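PDB 4OQ1: cell wall surface anchor family protein from Streptococcus pneumoniae, which probably anchors the pneumococcal pilus to the cell wall, acting as an ancillary pilin of the fibre. Local coordinates for residues Q53-D58 against F84-F89; L107-S112 against E124-M129; E26-V31 against I103-Y108. The protein carries 3 engineered substitutions. One frame throughout, in Å; residues are numbered along the deposited sequence.

All three contacts lie at the N-terminal end of a long, multi-domain chain, their centres 38 to 43 Å from its centre. These centres are 9 to 11 Å apart. They belong to one eight-stranded mixed sheet. Contact 1 pairs strands 50-56 and 85-93. Contact 2 pairs strands 106-110 and 120-129. Strands 50-56 and 106-110 are neighbours, so contacts 1 and 2 join directly. Contact 3 ties strand 28-33 to the end of strand 98-103 and the turn that leads into 106-110, and shares L107 and Y108 with contact 2. Along the chain, contact 1 closes before contact 2 opens and is nested within contact 3. Contact 3 fixes the chain start to this sheet.

Contact 1. Residues Q53-D58 against F84-F89; sequences QVWKLD and FKKTSF
L57 and F84 meet at the apolar centre. L57 CD2 sits over the middle of the F84 ring, 3.5 Å from its centroid, in a CH-pi contact. Y61 meets the same ring edge-to-face. Next to it, W55 CB touches F84 CB at 3.9 Å. K86 then lies across one face of the W55 indole. Its CG is anti to the backbone N (chi1 -174°), and a bend at chi2 (71°) lays CD 3.4 Å from the centroid of the five-membered ring. K86 NZ is an off-centre cation-pi partner of the six-membered ring, 4.7 Å from its centroid. On the other face of the sheet, V54 CG2 touches T87 CG2 at 3.5 Å and F89 CE2 at 3.6 Å.

Two pairs of backbone hydrogen bonds join V54 to T87 and K56 to K85. The bond from K56 N to K85 O is 2.7 Å long and nearly straight (174°). At the polar edge, D58 bonds to S60 and S83, and S88 OG to R51. V54 packs beside Y108 and V110 of the next strand, W55 on W76 and L81. Strand 50-56 is an inner strand, paired antiparallel with 85-93 on one edge and 106-110 on the other.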
loop_
_atom_site.group_PDB
_atom_site.type_symbol
_atom_site.label_atom_id
_atom_site.label_comp_id
_atom_site.label_asym_id
_atom_site.label_seq_id
_atom_site.Cartn_x
_atom_site.Cartn_y
_atom_site.Cartn_z
ATOM N N GLN A 53 -8.091 16.528 28.860
ATOM C CA GLN A 53 -7.276 17.352 29.700
ATOM C C GLN A 53 -7.534 18.829 29.399
ATOM O O GLN A 53 -7.549 19.227 28.185
ATOM C CB GLN A 53 -5.788 17.098 29.429
ATOM C CG GLN A 53 -5.358 15.655 29.702
ATOM C CD GLN A 53 -5.595 15.246 31.138
ATOM O OE1 GLN A 53 -5.372 16.000 32.090
ATOM N NE2 GLN A 53 -6.099 14.067 31.286
ATOM N N VAL A 54 -7.745 19.623 30.449
ATOM C CA VAL A 54 -7.944 21.056 30.312
ATOM C C VAL A 54 -7.179 21.894 31.362
ATOM O O VAL A 54 -6.731 21.395 32.415
ATOM C CB VAL A 54 -9.442 21.443 30.338
ATOM C CG1 VAL A 54 -10.259 20.653 29.365
ATOM C CG2 VAL A 54 -10.030 21.330 31.753
ATOM N N TRP A 55 -7.058 23.174 31.091
ATOM C CA TRP A 55 -6.669 24.114 32.084
ATOM C C TRP A 55 -7.786 25.055 32.276
ATOM O O TRP A 55 -8.238 25.667 31.301
ATOM C CB TRP A 55 -5.472 24.899 31.595
ATOM C CG TRP A 55 -4.182 24.128 31.490
ATOM C CD1 TRP A 55 -3.152 24.118 32.417
ATOM C CD2 TRP A 55 -3.793 23.249 30.471
ATOM N NE1 TRP A 55 -2.146 23.311 32.016
ATOM C CE2 TRP A 55 -2.496 22.724 30.844
ATOM C CE3 TRP A 55 -4.396 22.790 29.320
ATOM C CZ2 TRP A 55 -1.803 21.864 30.044
ATOM C CZ3 TRP A 55 -3.722 21.902 28.499
ATOM C CH2 TRP A 55 -2.428 21.444 28.876
ATOM N N LYS A 56 -8.161 25.307 33.510
ATOM C CA LYS A 56 -9.239 26.279 33.816
ATOM C C LYS A 56 -8.606 27.623 34.128
ATOM O O LYS A 56 -7.719 27.727 35.010
ATOM C CB LYS A 56 -10.054 25.771 35.024
ATOM C CG LYS A 56 -11.255 26.677 35.430
ATOM C CD LYS A 56 -11.984 26.185 36.726
ATOM C CE LYS A 56 -13.274 26.954 36.957
ATOM N NZ LYS A 56 -13.132 28.434 36.986
ATOM N N LEU A 57 -8.956 28.620 33.332
ATOM C CA LEU A 57 -8.297 29.910 33.388
ATOM C C LEU A 57 -8.864 30.752 34.543
ATOM O O LEU A 57 -9.977 30.596 34.879
ATOM C CB LEU A 57 -8.399 30.699 32.051
ATOM C CG LEU A 57 -8.050 30.098 30.693
ATOM C CD1 LEU A 57 -8.084 31.094 29.490
ATOM C CD2 LEU A 57 -6.698 29.519 30.724
ATOM N N ASP A 58 -8.017 31.588 35.160
ATOM C CA ASP A 58 -8.413 32.531 36.206
ATOM C C ASP A 58 -9.159 33.705 35.622
ATOM O O ASP A 58 -9.183 33.904 34.447
ATOM C CB ASP A 58 -7.184 33.033 36.965
ATOM C CG ASP A 58 -6.215 33.875 36.106
ATOM O OD1 ASP A 58 -6.618 34.837 35.446
ATOM O OD2 ASP A 58 -4.989 33.611 36.087
ATOM N N PHE A 84 -3.000 28.294 36.293
ATOM C CA PHE A 84 -4.314 27.762 35.931
ATOM C C PHE A 84 -4.472 26.477 36.691
ATOM O O PHE A 84 -3.499 25.888 37.100
ATOM C CB PHE A 84 -4.446 27.468 34.414
ATOM C CG PHE A 84 -4.117 28.635 33.529
ATOM C CD1 PHE A 84 -4.386 29.908 33.944
ATOM C CD2 PHE A 84 -3.612 28.426 32.295
ATOM C CE1 PHE A 84 -4.042 30.975 33.144
ATOM C CE2 PHE A 84 -3.312 29.515 31.442
ATOM C CZ PHE A 84 -3.472 30.766 31.927
ATOM N N LYS A 85 -5.716 26.050 36.847
ATOM C CA LYS A 85 -6.042 24.808 37.479
ATOM C C LYS A 85 -6.104 23.746 36.372
ATOM O O LYS A 85 -6.940 23.847 35.494
ATOM C CB LYS A 85 -7.401 24.897 38.200
ATOM C CG LYS A 85 -7.920 23.588 38.796
ATOM C CD LYS A 85 -9.447 23.547 39.115
ATOM C CE LYS A 85 -9.769 22.375 40.083
ATOM N NZ LYS A 85 -11.209 22.240 40.468
ATOM N N LYS A 86 -5.216 22.753 36.449
ATOM C CA LYS A 86 -5.181 21.674 35.505
ATOM C C LYS A 86 -6.193 20.666 35.914
ATOM O O LYS A 86 -6.181 20.195 37.063
ATOM C CB LYS A 86 -3.814 21.025 35.487
ATOM C CG LYS A 86 -3.655 19.966 34.412
ATOM C CD LYS A 86 -3.590 20.547 32.990
ATOM C CE LYS A 86 -3.724 19.429 31.953
ATOM N NZ LYS A 86 -2.728 18.328 32.197
ATOM N N THR A 87 -7.133 20.347 35.053
ATOM C CA THR A 87 -8.090 19.294 35.436
ATOM C C THR A 87 -8.401 18.384 34.247
ATOM O O THR A 87 -7.697 18.489 33.210
ATOM C CB THR A 87 -9.317 19.873 36.142
ATOM O OG1 THR A 87 -10.074 18.826 36.734
ATOM C CG2 THR A 87 -10.200 20.698 35.233
ATOM N N SER A 88 -9.393 17.496 34.394
ATOM C CA SER A 88 -9.843 16.707 33.280
ATOM C C SER A 88 -11.261 16.198 33.410
ATOM O O SER A 88 -11.796 16.161 34.487
ATOM C CB SER A 88 -8.827 15.594 33.084
ATOM O OG SER A 88 -9.134 14.536 33.960
ATOM N N PHE A 89 -11.907 15.874 32.290
ATOM C CA PHE A 89 -13.259 15.422 32.232
ATOM C C PHE A 89 -13.375 14.140 31.430
ATOM O O PHE A 89 -12.602 13.913 30.462
ATOM C CB PHE A 89 -14.122 16.481 31.584
ATOM C CG PHE A 89 -14.047 17.782 32.285
ATOM C CD1 PHE A 89 -14.537 17.938 33.585
ATOM C CD2 PHE A 89 -13.484 18.872 31.657
ATOM C CE1 PHE A 89 -14.443 19.149 34.239
ATOM C CE2 PHE A 89 -13.415 20.107 32.309
ATOM C CZ PHE A 89 -13.897 20.260 33.578
#

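Contact 2. Residues L107-S112 against E124-M129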
loop_
_atom_site.group_PDB
_atom_site.type_symbol
_atom_site.label_atom_id
_atom_site.label_comp_id
_atom_site.label_asym_id
_atom_site.label_seq_id
_atom_site.Cartn_x
_atom_site.Cartn_y
_atom_site.Cartn_z
ATOM N N LEU A 107 -13.827 29.014 32.155
ATOM C CA LEU A 107 -13.257 29.287 30.860
ATOM C C LEU A 107 -12.034 28.364 30.779
ATOM O O LEU A 107 -11.222 28.348 31.647
ATOM C CB LEU A 107 -12.873 30.742 30.752
ATOM C CG LEU A 107 -12.125 31.190 29.502
ATOM C CD1 LEU A 107 -12.926 30.967 28.247
ATOM C CD2 LEU A 107 -11.715 32.650 29.632
ATOM N N TYR A 108 -12.031 27.528 29.767
ATOM C CA TYR A 108 -11.183 26.349 29.723
ATOM C C TYR A 108 -10.305 26.372 28.465
ATOM O O TYR A 108 -10.740 26.797 27.437
ATOM C CB TYR A 108 -12.037 25.169 29.733
ATOM C CG TYR A 108 -12.774 24.944 31.015
ATOM C CD1 TYR A 108 -12.185 24.338 32.092
ATOM C CD2 TYR A 108 -14.167 25.190 31.056
ATOM C CE1 TYR A 108 -12.895 24.101 33.266
ATOM C CE2 TYR A 108 -14.916 24.924 32.195
ATOM C CZ TYR A 108 -14.283 24.394 33.308
ATOM O OH TYR A 108 -15.019 24.130 34.417
ATOM N N TYR A 109 -9.019 26.007 28.597
ATOM C CA TYR A 109 -8.137 25.911 27.468
ATOM C C TYR A 109 -7.856 24.433 27.218
ATOM O O TYR A 109 -7.594 23.665 28.167
ATOM C CB TYR A 109 -6.786 26.596 27.851
ATOM C CG TYR A 109 -5.687 26.449 26.888
ATOM C CD1 TYR A 109 -5.815 26.892 25.562
ATOM C CD2 TYR A 109 -4.438 26.033 27.307
ATOM C CE1 TYR A 109 -4.742 26.765 24.649
ATOM C CE2 TYR A 109 -3.399 25.869 26.418
ATOM C CZ TYR A 109 -3.505 26.296 25.099
ATOM O OH TYR A 109 -2.455 26.258 24.193
ATOM N N VAL A 110 -7.865 24.044 25.945
ATOM C CA VAL A 110 -7.570 22.637 25.490
ATOM C C VAL A 110 -6.389 22.697 24.512
ATOM O O VAL A 110 -6.278 23.641 23.722
ATOM C CB VAL A 110 -8.770 22.030 24.770
ATOM C CG1 VAL A 110 -8.515 20.632 24.201
ATOM C CG2 VAL A 110 -9.971 22.046 25.695
ATOM N N ARG A 111 -5.482 21.754 24.666
ATOM C CA ARG A 111 -4.384 21.541 23.754
ATOM C C ARG A 111 -4.433 20.266 22.921
ATOM O O ARG A 111 -3.818 20.187 21.848
ATOM C CB ARG A 111 -3.118 21.513 24.568
ATOM C CG ARG A 111 -2.472 22.895 24.644
ATOM C CD ARG A 111 -1.103 22.918 25.312
ATOM N NE ARG A 111 -0.017 22.764 24.357
ATOM C CZ ARG A 111 0.505 23.757 23.659
ATOM N NH1 ARG A 111 0.016 24.984 23.792
ATOM N NH2 ARG A 111 1.541 23.534 22.861
ATOM N N SER A 112 -5.128 19.254 23.419
ATOM C CA SER A 112 -5.289 17.975 22.770
ATOM C C SER A 112 -6.665 17.382 23.041
ATOM O O SER A 112 -7.090 17.371 24.190
ATOM C CB SER A 112 -4.283 17.001 23.468
ATOM O OG SER A 112 -4.262 15.740 22.828
ATOM N N GLU A 124 -6.007 23.312 19.734
ATOM C CA GLU A 124 -5.870 24.372 20.646
ATOM C C GLU A 124 -6.991 25.331 20.569
ATOM O O GLU A 124 -7.100 26.044 19.552
ATOM C CB GLU A 124 -4.611 25.081 20.370
ATOM C CG GLU A 124 -3.416 24.120 20.633
ATOM C CD GLU A 124 -2.036 24.734 20.263
ATOM O OE1 GLU A 124 -1.957 25.928 19.950
ATOM O OE2 GLU A 124 -1.048 23.972 20.316
ATOM N N PHE A 125 -7.802 25.358 21.636
ATOM C CA PHE A 125 -8.920 26.280 21.645
ATOM C C PHE A 125 -9.359 26.587 23.066
ATOM O O PHE A 125 -8.959 25.892 24.051
ATOM C CB PHE A 125 -10.098 25.727 20.828
ATOM C CG PHE A 125 -10.580 24.380 21.282
ATOM C CD1 PHE A 125 -9.952 23.187 20.925
ATOM C CD2 PHE A 125 -11.683 24.292 22.110
ATOM C CE1 PHE A 125 -10.416 21.992 21.416
ATOM C CE2 PHE A 125 -12.148 23.096 22.565
ATOM C CZ PHE A 125 -11.548 21.939 22.187
ATOM N N LEU A 126 -10.294 27.520 23.172
ATOM C CA LEU A 126 -10.896 27.772 24.453
ATOM C C LEU A 126 -12.343 27.449 24.292
ATOM O O LEU A 126 -12.881 27.567 23.205
ATOM C CB LEU A 126 -10.845 29.278 24.792
ATOM C CG LEU A 126 -9.567 30.060 24.997
ATOM C CD1 LEU A 126 -9.865 31.432 25.558
ATOM C CD2 LEU A 126 -8.704 29.310 25.941
ATOM N N PHE A 127 -12.930 27.042 25.378
ATOM C CA PHE A 127 -14.379 27.051 25.485
ATOM C C PHE A 127 -14.888 27.647 26.824
ATOM O O PHE A 127 -14.259 27.497 27.851
ATOM C CB PHE A 127 -14.947 25.642 25.191
ATOM C CG PHE A 127 -14.637 24.580 26.197
ATOM C CD1 PHE A 127 -15.496 24.335 27.270
ATOM C CD2 PHE A 127 -13.450 23.885 26.123
ATOM C CE1 PHE A 127 -15.265 23.313 28.178
ATOM C CE2 PHE A 127 -13.154 22.895 27.066
ATOM C CZ PHE A 127 -14.038 22.625 28.101
ATOM N N GLU A 128 -16.146 28.125 26.843
ATOM C CA GLU A 128 -16.622 28.765 28.069
ATOM C C GLU A 128 -17.986 28.172 28.385
ATOM O O GLU A 128 -18.830 28.072 27.487
ATOM C CB GLU A 128 -16.647 30.264 27.891
ATOM C CG GLU A 128 -17.228 30.961 29.114
ATOM C CD GLU A 128 -17.260 32.439 29.001
ATOM O OE1 GLU A 128 -16.600 33.060 29.820
ATOM O OE2 GLU A 128 -17.929 32.983 28.097
ATOM N N MET A 129 -18.109 27.671 29.631
ATOM C CA MET A 129 -19.398 27.317 30.255
ATOM C C MET A 129 -19.919 28.421 31.233
ATOM O O MET A 129 -19.282 28.756 32.182
ATOM C CB MET A 129 -19.133 26.020 31.000
ATOM C CG MET A 129 -18.762 24.886 30.030
ATOM S SD MET A 129 -20.047 24.628 28.780
ATOM C CE MET A 129 -19.574 22.945 28.316
HETATM O O HOH W 1 -2.738 27.607 22.086
HETATM O O HOH W 2 -1.605 21.165 20.433
#
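Y108 and F127 meet where Y108 CB lies over one face of the F127 ring, toward its rim and 3.8 Å from its centroid. The two rings are inclined by 24° but slid apart, so they barely overlap. Two backbone hydrogen bonds each join Y108 to F127 and V110 to F125. V110 CG2 reaches the edge of the F127 ring in its plane, 3.6 Å from CE2. V110 CB takes the face of the next ring, 4.0 Å from the F125 centroid. F127 CG stands in the crowded position between the backbone N and the carbonyl carbon (chi1 68°). F125 adopts the same form, and both rings lean over the partner strand. On the opposite face of the sheet, L126 CD2 packs on Y109 CD1 at 3.8 Å, and L126 CD1 faces L107 CD1.

The polar end is built round E124. Its OE2 lies over one face of the R111 guanidinium, 3.7 Å from NH2. This is a long salt bridge of charge alone, with no N-H aimed at the oxygen. R111 NH1 instead donates to Y109 OH at 2.8 Å, in a bent bond (131°). One water links Y109 OH to E124 OE1, and another links R111 O to E124 OE2.

H74 positions this group from outside. Its ND1 bonds to E124 OE1, and its carbonyl oxygen bonds to R111 NH2. The nearby guanidinium probably favours the charged form of E124.

Helix 66-73 packs on the face that carries L126 and Y109. On the other face, F125 and F127 meet L32 and L30 of strand 28-33, which is not adjacent in the sheet. This is regular antiparallel pairing inside a curled sheet.

Contact 3. Residues E26-V31 against I103-Y108; sequences EDHTLV and IPNGLY
H28 and I103 are joined by two backbone hydrogen bonds, an antiparallel hydrogen-bonded pair. I103 N donates to H28 O at 2.9 Å. That bond is nearly straight (169°) and uses an in-plane lone pair of the carbonyl. In return, H28 N donates to I103 O at 3.0 Å, from above the carbonyl plane. I103 O also lies in the plane of the imidazole at its edge, 3.2 Å from H28 CD2.

The side-chain hydrogen bond is from H28 NE2 to N105 OD1, 2.8 Å long. It is bent at the hydrogen (136°) although the donor stands almost in line with the amide C=O. The oxygen is a little out of the ring plane. N105 is held in turn by D131, whose OD1 bonds to N105 ND2, so the amide has a partner on both of its ends.

Inside the turn, Y108 OH donates to P104 O at 2.8 Å from well above the carbonyl plane. This ties the Y108 side chain, on strand 106-110, back to the turn that precedes the strand. G106 between them takes a backbone conformation that calls for glycine.

The apolar part is small. The I103 side chain is extended (chi2 179°), and its CD1 touches L30 CB at 3.7 Å. E26 is poorly ordered and lies beside P104 and N105 without a hydrogen bond to them.

The contact lies at the end of strand 98-103, where it meets the start of strand 28-33. H28 with I103 closes this antiparallel pairing, which L30 continues by a backbone bond to V100. I103 and P104 pack on F89 of strand 85-93. H28 and L30 reach M129 of strand 120-129, and G106 bonds through its backbone to M129. On its other side, strand 28-33 pairs through T29 and V31 with strand 137-140.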
loop_
_atom_site.group_PDB
_atom_site.type_symbol
_atom_site.label_atom_id
_atom_site.label_comp_id
_atom_site.label_asym_id
_atom_site.label_seq_id
_atom_site.Cartn_x
_atom_site.Cartn_y
_atom_site.Cartn_z
ATOM N N GLU A 26 -23.046 24.359 36.665
ATOM C CA GLU A 26 -22.116 23.294 37.150
ATOM C C GLU A 26 -22.281 21.887 36.540
ATOM O O GLU A 26 -21.413 21.033 36.785
ATOM C CB GLU A 26 -22.136 23.183 38.666
ATOM C CG GLU A 26 -22.213 21.744 39.184
ATOM C CD GLU A 26 -22.079 21.674 40.667
ATOM O OE1 GLU A 26 -21.030 22.123 41.176
ATOM O OE2 GLU A 26 -23.023 21.176 41.313
ATOM N N ASP A 27 -23.346 21.586 35.794
ATOM C CA ASP A 27 -23.262 20.341 34.974
ATOM C C ASP A 27 -23.498 20.576 33.476
ATOM O O ASP A 27 -24.635 20.528 32.951
ATOM C CB ASP A 27 -24.139 19.224 35.515
ATOM C CG ASP A 27 -23.756 17.887 34.949
ATOM O OD1 ASP A 27 -22.915 17.172 35.548
ATOM O OD2 ASP A 27 -24.268 17.585 33.863
ATOM N N HIS A 28 -22.393 20.858 32.788
ATOM C CA HIS A 28 -22.452 21.137 31.403
ATOM C C HIS A 28 -21.859 19.970 30.612
ATOM O O HIS A 28 -20.958 19.210 31.075
ATOM C CB HIS A 28 -21.682 22.417 31.050
ATOM C CG HIS A 28 -22.261 23.648 31.629
ATOM N ND1 HIS A 28 -23.252 24.365 30.997
ATOM C CD2 HIS A 28 -21.974 24.317 32.771
ATOM C CE1 HIS A 28 -23.569 25.410 31.739
ATOM N NE2 HIS A 28 -22.805 25.406 32.814
ATOM N N THR A 29 -22.376 19.864 29.425
ATOM C CA THR A 29 -21.826 18.960 28.428
ATOM C C THR A 29 -21.258 19.732 27.200
ATOM O O THR A 29 -21.894 20.642 26.648
ATOM C CB THR A 29 -22.888 17.974 27.918
ATOM O OG1 THR A 29 -23.402 17.213 29.015
ATOM C CG2 THR A 29 -22.275 17.046 26.912
ATOM N N LEU A 30 -20.052 19.311 26.802
ATOM C CA LEU A 30 -19.401 19.817 25.586
ATOM C C LEU A 30 -19.390 18.708 24.500
ATOM O O LEU A 30 -19.025 17.591 24.722
ATOM C CB LEU A 30 -17.944 20.264 25.893
ATOM C CG LEU A 30 -17.094 20.673 24.670
ATOM C CD1 LEU A 30 -17.509 21.903 23.974
ATOM C CD2 LEU A 30 -15.612 20.730 25.136
ATOM N N VAL A 31 -19.857 19.087 23.324
ATOM C CA VAL A 31 -19.842 18.209 22.122
ATOM C C VAL A 31 -18.662 18.706 21.191
ATOM O O VAL A 31 -18.543 19.934 20.929
ATOM C CB VAL A 31 -21.247 18.312 21.403
ATOM C CG1 VAL A 31 -21.213 17.884 19.953
ATOM C CG2 VAL A 31 -22.312 17.491 22.126
ATOM N N ILE A 103 -19.073 19.177 33.259
ATOM C CA ILE A 103 -18.161 20.302 33.269
ATOM C C ILE A 103 -18.766 21.518 34.048
ATOM O O ILE A 103 -19.776 22.107 33.617
ATOM C CB ILE A 103 -17.845 20.742 31.806
ATOM C CG1 ILE A 103 -17.385 19.514 30.989
ATOM C CG2 ILE A 103 -16.824 21.870 31.828
ATOM C CD1 ILE A 103 -17.047 19.807 29.496
ATOM N N PRO A 104 -18.086 21.961 35.109
ATOM C CA PRO A 104 -18.524 23.119 35.901
ATOM C C PRO A 104 -18.453 24.346 35.092
ATOM O O PRO A 104 -17.820 24.330 34.031
ATOM C CB PRO A 104 -17.490 23.178 37.032
ATOM C CG PRO A 104 -16.951 21.836 37.141
ATOM C CD PRO A 104 -16.881 21.377 35.711
ATOM N N ASN A 105 -19.012 25.444 35.584
ATOM C CA ASN A 105 -18.860 26.726 34.922
ATOM C C ASN A 105 -17.352 27.149 34.881
ATOM O O ASN A 105 -16.627 26.865 35.823
ATOM C CB ASN A 105 -19.570 27.776 35.731
ATOM C CG ASN A 105 -20.998 27.851 35.378
ATOM O OD1 ASN A 105 -21.524 26.962 34.723
ATOM N ND2 ASN A 105 -21.610 28.932 35.727
ATOM N N GLY A 106 -16.923 27.808 33.807
ATOM C CA GLY A 106 -15.535 28.240 33.712
ATOM C C GLY A 106 -15.057 28.488 32.293
ATOM O O GLY A 106 -15.769 28.249 31.324
ATOM N N LEU A 107 -13.827 29.014 32.155
ATOM C CA LEU A 107 -13.257 29.287 30.860
ATOM C C LEU A 107 -12.034 28.364 30.779
ATOM O O LEU A 107 -11.222 28.348 31.647
ATOM C CB LEU A 107 -12.873 30.742 30.752
ATOM C CG LEU A 107 -12.125 31.190 29.502
ATOM C CD1 LEU A 107 -12.926 30.967 28.247
ATOM C CD2 LEU A 107 -11.715 32.650 29.632
ATOM N N TYR A 108 -12.031 27.528 29.767
ATOM C CA TYR A 108 -11.183 26.349 29.723
ATOM C C TYR A 108 -10.305 26.372 28.465
ATOM O O TYR A 108 -10.740 26.797 27.437
ATOM C CB TYR A 108 -12.037 25.169 29.733
ATOM C CG TYR A 108 -12.774 24.944 31.015
ATOM C CD1 TYR A 108 -12.185 24.338 32.092
ATOM C CD2 TYR A 108 -14.167 25.190 31.056
ATOM C CE1 TYR A 108 -12.895 24.101 33.266
ATOM C CE2 TYR A 108 -14.916 24.924 32.195
ATOM C CZ TYR A 108 -14.283 24.394 33.308
ATOM O OH TYR A 108 -15.019 24.130 34.417
#